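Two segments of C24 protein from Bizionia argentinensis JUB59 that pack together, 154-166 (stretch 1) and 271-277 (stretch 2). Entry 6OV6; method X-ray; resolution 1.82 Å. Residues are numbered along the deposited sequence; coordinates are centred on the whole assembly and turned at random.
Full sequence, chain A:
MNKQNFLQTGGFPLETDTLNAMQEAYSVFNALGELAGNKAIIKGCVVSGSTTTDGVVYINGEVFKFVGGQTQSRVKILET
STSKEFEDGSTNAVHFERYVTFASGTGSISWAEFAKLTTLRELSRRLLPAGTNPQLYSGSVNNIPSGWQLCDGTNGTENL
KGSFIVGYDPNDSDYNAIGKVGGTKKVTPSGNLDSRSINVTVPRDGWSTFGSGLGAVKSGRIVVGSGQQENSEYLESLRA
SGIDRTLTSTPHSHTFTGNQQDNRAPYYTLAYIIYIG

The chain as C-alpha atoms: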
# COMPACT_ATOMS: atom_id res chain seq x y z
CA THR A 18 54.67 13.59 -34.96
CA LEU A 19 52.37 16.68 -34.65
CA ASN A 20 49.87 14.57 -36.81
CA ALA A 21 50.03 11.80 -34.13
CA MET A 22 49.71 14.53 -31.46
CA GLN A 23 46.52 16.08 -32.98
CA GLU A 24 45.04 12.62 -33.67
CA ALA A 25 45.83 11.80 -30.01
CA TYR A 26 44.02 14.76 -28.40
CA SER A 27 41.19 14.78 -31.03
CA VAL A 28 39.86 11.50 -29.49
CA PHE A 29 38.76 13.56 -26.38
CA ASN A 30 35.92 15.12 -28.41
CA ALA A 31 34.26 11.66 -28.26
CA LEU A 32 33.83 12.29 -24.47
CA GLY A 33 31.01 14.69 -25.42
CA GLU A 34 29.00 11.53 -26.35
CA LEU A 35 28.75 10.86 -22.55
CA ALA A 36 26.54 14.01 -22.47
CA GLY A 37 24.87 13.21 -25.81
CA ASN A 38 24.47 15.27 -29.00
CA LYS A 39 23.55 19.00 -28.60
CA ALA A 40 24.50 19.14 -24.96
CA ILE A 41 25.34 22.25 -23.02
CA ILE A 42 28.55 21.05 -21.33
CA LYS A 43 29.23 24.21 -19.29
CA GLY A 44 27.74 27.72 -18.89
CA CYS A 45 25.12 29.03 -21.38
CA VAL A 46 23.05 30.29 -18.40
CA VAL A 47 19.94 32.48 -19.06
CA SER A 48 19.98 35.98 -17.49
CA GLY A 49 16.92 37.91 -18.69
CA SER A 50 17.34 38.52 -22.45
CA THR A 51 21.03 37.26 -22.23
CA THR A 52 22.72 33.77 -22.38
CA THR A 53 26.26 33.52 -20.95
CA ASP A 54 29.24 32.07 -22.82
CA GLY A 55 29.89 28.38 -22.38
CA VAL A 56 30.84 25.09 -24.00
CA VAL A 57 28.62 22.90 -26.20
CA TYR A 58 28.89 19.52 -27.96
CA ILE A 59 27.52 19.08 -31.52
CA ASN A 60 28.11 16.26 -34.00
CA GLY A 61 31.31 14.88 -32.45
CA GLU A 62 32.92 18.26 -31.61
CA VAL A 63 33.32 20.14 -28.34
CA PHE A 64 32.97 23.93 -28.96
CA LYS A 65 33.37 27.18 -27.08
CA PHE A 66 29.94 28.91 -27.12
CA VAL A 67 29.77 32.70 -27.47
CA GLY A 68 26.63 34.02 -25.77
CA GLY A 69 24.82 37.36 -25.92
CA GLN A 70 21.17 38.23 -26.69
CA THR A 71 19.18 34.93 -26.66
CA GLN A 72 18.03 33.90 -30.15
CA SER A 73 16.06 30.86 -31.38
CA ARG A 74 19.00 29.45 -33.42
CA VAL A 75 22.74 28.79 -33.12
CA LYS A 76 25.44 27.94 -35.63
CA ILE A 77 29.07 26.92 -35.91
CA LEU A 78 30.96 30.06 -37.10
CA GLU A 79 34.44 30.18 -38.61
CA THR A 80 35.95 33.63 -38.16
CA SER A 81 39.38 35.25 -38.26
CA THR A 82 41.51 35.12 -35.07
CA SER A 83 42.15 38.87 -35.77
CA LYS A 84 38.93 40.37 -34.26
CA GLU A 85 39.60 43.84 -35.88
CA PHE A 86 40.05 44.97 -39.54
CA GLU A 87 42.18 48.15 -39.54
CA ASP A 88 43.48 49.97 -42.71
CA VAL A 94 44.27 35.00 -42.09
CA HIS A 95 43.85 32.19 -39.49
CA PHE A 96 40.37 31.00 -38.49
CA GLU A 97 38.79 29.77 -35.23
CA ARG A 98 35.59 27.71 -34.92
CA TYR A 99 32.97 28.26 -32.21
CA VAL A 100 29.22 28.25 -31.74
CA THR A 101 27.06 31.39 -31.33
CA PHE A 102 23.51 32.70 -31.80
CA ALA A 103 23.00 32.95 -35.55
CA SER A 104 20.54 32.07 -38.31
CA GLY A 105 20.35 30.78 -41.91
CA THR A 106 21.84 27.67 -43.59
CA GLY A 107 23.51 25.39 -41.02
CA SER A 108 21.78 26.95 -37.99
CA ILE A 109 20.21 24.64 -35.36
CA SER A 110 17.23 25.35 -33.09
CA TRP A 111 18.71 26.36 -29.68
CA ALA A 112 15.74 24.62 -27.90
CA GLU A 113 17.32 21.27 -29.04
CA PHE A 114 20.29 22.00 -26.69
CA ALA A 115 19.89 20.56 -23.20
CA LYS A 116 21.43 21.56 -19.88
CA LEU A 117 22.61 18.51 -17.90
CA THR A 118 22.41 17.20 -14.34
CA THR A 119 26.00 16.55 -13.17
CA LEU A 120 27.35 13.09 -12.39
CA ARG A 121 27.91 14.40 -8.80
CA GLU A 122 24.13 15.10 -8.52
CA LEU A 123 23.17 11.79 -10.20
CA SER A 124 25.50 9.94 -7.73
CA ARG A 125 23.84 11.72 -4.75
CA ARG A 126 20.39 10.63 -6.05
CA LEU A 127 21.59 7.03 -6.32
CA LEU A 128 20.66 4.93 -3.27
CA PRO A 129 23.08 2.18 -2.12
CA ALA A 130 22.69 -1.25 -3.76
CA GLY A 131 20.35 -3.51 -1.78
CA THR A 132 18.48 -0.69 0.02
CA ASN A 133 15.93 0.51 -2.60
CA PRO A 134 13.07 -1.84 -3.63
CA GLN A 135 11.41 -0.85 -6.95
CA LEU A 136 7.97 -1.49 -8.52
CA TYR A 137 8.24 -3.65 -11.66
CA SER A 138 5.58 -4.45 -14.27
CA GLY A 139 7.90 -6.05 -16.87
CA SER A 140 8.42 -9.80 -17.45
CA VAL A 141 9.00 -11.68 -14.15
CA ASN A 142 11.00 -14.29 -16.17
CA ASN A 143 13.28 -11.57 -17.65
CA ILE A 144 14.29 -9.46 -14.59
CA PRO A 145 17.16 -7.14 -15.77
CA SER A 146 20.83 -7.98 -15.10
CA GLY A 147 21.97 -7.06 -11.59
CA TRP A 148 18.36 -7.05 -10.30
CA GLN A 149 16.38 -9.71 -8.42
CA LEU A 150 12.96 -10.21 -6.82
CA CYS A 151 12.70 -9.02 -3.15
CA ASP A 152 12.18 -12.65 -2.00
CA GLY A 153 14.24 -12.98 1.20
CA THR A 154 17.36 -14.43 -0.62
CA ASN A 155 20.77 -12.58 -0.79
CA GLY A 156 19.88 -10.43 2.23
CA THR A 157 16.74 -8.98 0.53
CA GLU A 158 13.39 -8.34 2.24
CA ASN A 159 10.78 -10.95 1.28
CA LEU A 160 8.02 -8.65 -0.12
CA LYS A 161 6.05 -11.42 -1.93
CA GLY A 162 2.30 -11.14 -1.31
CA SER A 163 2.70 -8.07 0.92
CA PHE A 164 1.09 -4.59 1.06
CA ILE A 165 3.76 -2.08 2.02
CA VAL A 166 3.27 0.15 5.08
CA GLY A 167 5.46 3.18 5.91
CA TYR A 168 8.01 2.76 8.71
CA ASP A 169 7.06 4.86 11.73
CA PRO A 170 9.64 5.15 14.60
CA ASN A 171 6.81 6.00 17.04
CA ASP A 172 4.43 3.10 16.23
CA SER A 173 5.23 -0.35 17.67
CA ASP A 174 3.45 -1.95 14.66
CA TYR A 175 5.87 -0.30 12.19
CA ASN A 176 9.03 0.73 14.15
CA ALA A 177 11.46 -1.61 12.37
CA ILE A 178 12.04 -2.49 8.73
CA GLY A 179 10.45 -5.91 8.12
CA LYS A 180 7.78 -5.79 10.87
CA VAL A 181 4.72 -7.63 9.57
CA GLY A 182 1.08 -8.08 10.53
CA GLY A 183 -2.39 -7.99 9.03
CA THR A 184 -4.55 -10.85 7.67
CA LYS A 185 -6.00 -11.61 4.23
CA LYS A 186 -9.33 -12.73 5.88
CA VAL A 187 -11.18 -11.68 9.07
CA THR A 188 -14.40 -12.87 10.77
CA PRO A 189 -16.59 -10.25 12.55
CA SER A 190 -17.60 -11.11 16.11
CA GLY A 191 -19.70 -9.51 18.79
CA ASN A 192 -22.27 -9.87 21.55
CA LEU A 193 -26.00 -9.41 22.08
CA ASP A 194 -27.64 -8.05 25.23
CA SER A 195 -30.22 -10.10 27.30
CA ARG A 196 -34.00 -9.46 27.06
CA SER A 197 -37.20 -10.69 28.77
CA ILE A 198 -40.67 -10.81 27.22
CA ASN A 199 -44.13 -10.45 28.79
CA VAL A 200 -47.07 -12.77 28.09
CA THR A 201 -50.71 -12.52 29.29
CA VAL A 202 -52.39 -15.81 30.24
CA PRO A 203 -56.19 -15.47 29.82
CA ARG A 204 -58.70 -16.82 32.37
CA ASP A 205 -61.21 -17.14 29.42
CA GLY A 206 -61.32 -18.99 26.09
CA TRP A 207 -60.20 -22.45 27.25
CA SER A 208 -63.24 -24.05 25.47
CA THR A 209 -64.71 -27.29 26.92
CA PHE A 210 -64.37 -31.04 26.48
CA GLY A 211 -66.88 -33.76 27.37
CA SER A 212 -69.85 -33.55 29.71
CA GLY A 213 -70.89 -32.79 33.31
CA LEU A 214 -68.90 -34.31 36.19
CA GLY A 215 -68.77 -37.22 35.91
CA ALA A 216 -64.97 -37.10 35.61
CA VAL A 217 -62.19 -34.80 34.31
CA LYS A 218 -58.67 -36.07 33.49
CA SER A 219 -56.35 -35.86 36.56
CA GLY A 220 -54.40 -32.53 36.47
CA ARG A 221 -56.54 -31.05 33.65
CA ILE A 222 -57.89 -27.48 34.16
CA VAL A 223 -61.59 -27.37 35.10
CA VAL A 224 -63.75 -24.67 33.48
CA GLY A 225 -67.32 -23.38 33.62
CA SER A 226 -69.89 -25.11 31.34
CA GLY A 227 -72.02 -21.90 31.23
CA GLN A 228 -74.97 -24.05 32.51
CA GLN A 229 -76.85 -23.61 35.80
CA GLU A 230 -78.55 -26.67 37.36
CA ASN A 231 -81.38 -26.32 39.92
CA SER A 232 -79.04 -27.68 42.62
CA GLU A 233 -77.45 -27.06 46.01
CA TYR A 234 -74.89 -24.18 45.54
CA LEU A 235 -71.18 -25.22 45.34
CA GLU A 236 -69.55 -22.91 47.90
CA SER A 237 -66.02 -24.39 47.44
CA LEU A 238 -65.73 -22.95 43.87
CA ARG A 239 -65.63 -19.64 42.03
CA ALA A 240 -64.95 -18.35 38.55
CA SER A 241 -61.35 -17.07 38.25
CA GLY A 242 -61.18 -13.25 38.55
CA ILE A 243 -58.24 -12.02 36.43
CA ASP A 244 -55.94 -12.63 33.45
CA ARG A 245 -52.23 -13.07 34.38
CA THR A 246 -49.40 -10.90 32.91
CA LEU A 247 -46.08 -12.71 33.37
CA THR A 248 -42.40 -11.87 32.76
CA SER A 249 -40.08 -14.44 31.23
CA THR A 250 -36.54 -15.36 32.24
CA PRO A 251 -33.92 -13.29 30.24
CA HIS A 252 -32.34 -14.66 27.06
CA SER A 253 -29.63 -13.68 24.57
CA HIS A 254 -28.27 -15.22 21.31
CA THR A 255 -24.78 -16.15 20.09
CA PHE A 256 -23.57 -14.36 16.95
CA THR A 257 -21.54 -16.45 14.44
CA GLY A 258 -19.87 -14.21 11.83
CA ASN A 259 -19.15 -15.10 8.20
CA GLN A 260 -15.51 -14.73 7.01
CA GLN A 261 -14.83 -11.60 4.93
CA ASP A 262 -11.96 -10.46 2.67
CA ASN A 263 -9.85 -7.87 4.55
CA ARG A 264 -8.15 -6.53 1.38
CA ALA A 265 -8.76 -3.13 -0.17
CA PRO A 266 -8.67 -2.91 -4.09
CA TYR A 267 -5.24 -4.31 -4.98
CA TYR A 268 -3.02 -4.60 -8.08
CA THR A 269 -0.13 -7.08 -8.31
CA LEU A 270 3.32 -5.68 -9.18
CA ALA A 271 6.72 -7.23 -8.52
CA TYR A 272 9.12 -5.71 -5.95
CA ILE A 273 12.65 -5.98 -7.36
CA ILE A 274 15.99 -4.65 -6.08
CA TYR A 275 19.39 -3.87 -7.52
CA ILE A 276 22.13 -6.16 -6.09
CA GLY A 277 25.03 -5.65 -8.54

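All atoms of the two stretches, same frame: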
# COMPACT_ATOMS: atom_id res chain seq x y z
N THR A 154 16.02 -13.89 -0.26
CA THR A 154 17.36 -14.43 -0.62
C THR A 154 18.36 -13.28 -0.80
O THR A 154 17.95 -12.15 -1.11
CB THR A 154 17.27 -15.30 -1.90
OG1 THR A 154 17.05 -14.48 -3.06
CG2 THR A 154 16.23 -16.40 -1.82
N ASN A 155 19.68 -13.56 -0.62
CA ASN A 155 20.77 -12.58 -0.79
C ASN A 155 20.59 -11.31 0.04
O ASN A 155 20.88 -10.21 -0.44
CB ASN A 155 21.03 -12.26 -2.28
CG ASN A 155 21.29 -13.47 -3.15
OD1 ASN A 155 20.54 -13.74 -4.08
ND2 ASN A 155 22.32 -14.27 -2.84
N GLY A 156 20.11 -11.49 1.27
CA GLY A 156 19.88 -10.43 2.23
C GLY A 156 18.72 -9.49 1.91
O GLY A 156 18.57 -8.47 2.57
N THR A 157 17.89 -9.84 0.92
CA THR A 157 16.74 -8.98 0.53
C THR A 157 15.56 -9.18 1.47
O THR A 157 15.46 -10.21 2.16
CB THR A 157 16.28 -9.25 -0.93
OG1 THR A 157 15.73 -10.55 -1.10
CG2 THR A 157 17.37 -9.02 -1.95
N GLU A 158 14.64 -8.20 1.49
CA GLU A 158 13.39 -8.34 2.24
C GLU A 158 12.50 -9.26 1.42
O GLU A 158 12.59 -9.24 0.21
CB GLU A 158 12.69 -6.96 2.36
CG GLU A 158 13.51 -5.87 3.03
CD GLU A 158 14.10 -6.21 4.39
OE1 GLU A 158 13.35 -6.69 5.27
OE2 GLU A 158 15.32 -5.98 4.58
N ASN A 159 11.68 -10.11 2.05
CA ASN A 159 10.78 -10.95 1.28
C ASN A 159 9.44 -10.18 1.21
O ASN A 159 8.65 -10.21 2.16
CB ASN A 159 10.57 -12.33 1.96
CG ASN A 159 9.58 -13.18 1.21
OD1 ASN A 159 9.08 -12.80 0.14
ND2 ASN A 159 9.28 -14.36 1.74
N LEU A 160 9.21 -9.50 0.08
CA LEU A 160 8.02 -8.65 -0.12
C LEU A 160 6.87 -9.34 -0.85
O LEU A 160 5.83 -8.73 -1.07
CB LEU A 160 8.43 -7.34 -0.82
CG LEU A 160 9.52 -6.53 -0.11
CD1 LEU A 160 9.86 -5.25 -0.89
CD2 LEU A 160 9.12 -6.17 1.29
N LYS A 161 7.04 -10.63 -1.19
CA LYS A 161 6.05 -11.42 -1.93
C LYS A 161 4.73 -11.49 -1.18
O LYS A 161 4.72 -11.78 0.01
CB LYS A 161 6.59 -12.85 -2.18
CG LYS A 161 7.80 -12.90 -3.11
CD LYS A 161 8.22 -14.38 -3.39
CE LYS A 161 8.83 -15.06 -2.18
NZ LYS A 161 9.17 -16.48 -2.44
N GLY A 162 3.65 -11.15 -1.88
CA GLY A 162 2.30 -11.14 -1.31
C GLY A 162 2.01 -10.06 -0.28
O GLY A 162 0.96 -10.10 0.38
N SER A 163 2.92 -9.09 -0.10
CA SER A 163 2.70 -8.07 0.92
C SER A 163 2.22 -6.72 0.38
O SER A 163 2.56 -6.33 -0.72
CB SER A 163 3.99 -7.84 1.73
OG SER A 163 4.21 -8.88 2.67
N PHE A 164 1.49 -6.00 1.22
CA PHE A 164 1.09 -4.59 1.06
C PHE A 164 2.12 -3.81 1.86
O PHE A 164 2.35 -4.12 3.02
CB PHE A 164 -0.30 -4.36 1.67
CG PHE A 164 -1.37 -4.99 0.83
CD1 PHE A 164 -1.96 -4.28 -0.23
CD2 PHE A 164 -1.75 -6.31 1.05
CE1 PHE A 164 -2.95 -4.88 -1.02
CE2 PHE A 164 -2.73 -6.93 0.24
CZ PHE A 164 -3.32 -6.20 -0.79
N ILE A 165 2.77 -2.84 1.26
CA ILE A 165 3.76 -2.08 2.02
C ILE A 165 3.13 -1.03 2.93
O ILE A 165 2.22 -0.31 2.52
CB ILE A 165 4.85 -1.43 1.09
CG1 ILE A 165 5.49 -2.46 0.12
CG2 ILE A 165 5.88 -0.62 1.88
CD1 ILE A 165 6.13 -3.75 0.82
N VAL A 166 3.66 -0.91 4.14
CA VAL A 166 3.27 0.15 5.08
C VAL A 166 4.52 0.96 5.46
O VAL A 166 5.59 0.39 5.64
CB VAL A 166 2.47 -0.40 6.29
CG1 VAL A 166 3.32 -1.38 7.12
CG2 VAL A 166 1.92 0.74 7.15
N ALA A 271 5.59 -6.60 -9.17
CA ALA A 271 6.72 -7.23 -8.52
C ALA A 271 7.59 -6.17 -7.84
O ALA A 271 7.75 -5.06 -8.36
CB ALA A 271 7.56 -7.99 -9.54
N TYR A 272 8.13 -6.51 -6.68
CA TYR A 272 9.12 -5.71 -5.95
C TYR A 272 10.48 -6.32 -6.31
O TYR A 272 10.73 -7.50 -6.03
CB TYR A 272 8.91 -5.72 -4.44
CG TYR A 272 7.76 -4.84 -4.04
CD1 TYR A 272 7.86 -3.46 -4.12
CD2 TYR A 272 6.55 -5.39 -3.64
CE1 TYR A 272 6.79 -2.64 -3.80
CE2 TYR A 272 5.46 -4.57 -3.31
CZ TYR A 272 5.58 -3.20 -3.42
OH TYR A 272 4.54 -2.34 -3.16
N ILE A 273 11.31 -5.53 -6.97
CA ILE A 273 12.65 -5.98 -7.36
C ILE A 273 13.69 -5.05 -6.73
O ILE A 273 13.36 -3.94 -6.33
CB ILE A 273 12.84 -6.12 -8.89
CG1 ILE A 273 12.76 -4.74 -9.63
CG2 ILE A 273 11.93 -7.23 -9.50
CD1 ILE A 273 13.19 -4.78 -11.13
N ILE A 274 14.95 -5.49 -6.68
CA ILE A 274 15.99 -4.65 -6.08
C ILE A 274 17.31 -4.83 -6.81
O ILE A 274 17.59 -5.91 -7.32
CB ILE A 274 16.10 -4.92 -4.56
CG1 ILE A 274 16.87 -3.82 -3.81
CG2 ILE A 274 16.59 -6.34 -4.24
CD1 ILE A 274 16.53 -3.72 -2.38
N TYR A 275 18.10 -3.78 -6.88
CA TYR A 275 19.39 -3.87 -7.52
C TYR A 275 20.43 -4.41 -6.53
O TYR A 275 20.62 -3.84 -5.47
CB TYR A 275 19.81 -2.51 -8.08
CG TYR A 275 21.12 -2.60 -8.83
CD1 TYR A 275 21.17 -3.13 -10.12
CD2 TYR A 275 22.31 -2.20 -8.25
CE1 TYR A 275 22.38 -3.23 -10.81
CE2 TYR A 275 23.53 -2.32 -8.93
CZ TYR A 275 23.55 -2.83 -10.20
OH TYR A 275 24.75 -2.92 -10.86
N ILE A 276 21.09 -5.50 -6.89
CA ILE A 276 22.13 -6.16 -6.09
C ILE A 276 23.52 -5.79 -6.62
O ILE A 276 24.36 -5.32 -5.85
CB ILE A 276 21.89 -7.70 -5.99
CG1 ILE A 276 20.52 -8.03 -5.32
CG2 ILE A 276 23.06 -8.44 -5.27
CD1 ILE A 276 20.32 -7.61 -3.79
N GLY A 277 23.74 -5.96 -7.91
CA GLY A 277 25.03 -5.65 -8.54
C GLY A 277 25.30 -6.55 -9.73
O GLY A 277 24.86 -7.73 -9.71
OXT GLY A 277 25.99 -6.10 -10.66
O HOH W 1 2.41 -2.12 -1.52

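Stretch 2 is mostly a strand, 271-275, and stretch 1 is largely loop, becoming a strand at 164-166. The two run antiparallel: Leu-160 lies by Tyr-272, Thr-157 by Ile-274 and Asn-155 by Ile-276. The CA atoms of these pairs are 6.6 to 8.4 Å apart. No direct hydrogen bond joins the stretches; the contact is mostly packing of side chains, with one bridging water.

Ala-271 does not reach stretch 1. Tyr-272 points toward it and loses more surface to the contact than any other residue. Its CB lies 3.7 Å from Leu-160 CD1, an apolar contact. Further out, Ile-165 places CD1 over one face of the ring, and Ile-165 CG1 is 3.6 Å from Tyr-272 CZ. A type II turn spans Leu-160 to Ser-163. Ser-163 N bonds to Leu-160 O at 3.1 Å. The turn begins at Leu-160, and the chain reaches Ile-165 two residues after its end; both pack against Tyr-272. The phenol oxygen is not left dry. Water 1 lies 2.7 Å from Tyr-272 OH and accepts a hydrogen bond from Ile-165 N at 2.9 Å. The water thus links a buried side chain to the backbone of stretch 1.

Ile-273 points away, as alternation along a strand requires. Ile-274 turns back toward stretch 1. Its CG2 meets Thr-157 CG2 at 3.6 Å, methyl against methyl. The hydroxyl of the same threonine is engaged within stretch 1: Thr-157 OG1 donates to Thr-154 O at 2.7 Å. Thr-157 N also bonds to Thr-154 O, at 3.1 Å, closing a type I' turn.

Tyr-275 is out of reach. Ile-276, past the strand, points toward stretch 1 and brings CD1 to 3.8 Å from Thr-157 CG2. The Thr-157 methyl thus meets both Ile-274 and Ile-276. Gly-277 ends the chain without touching stretch 1.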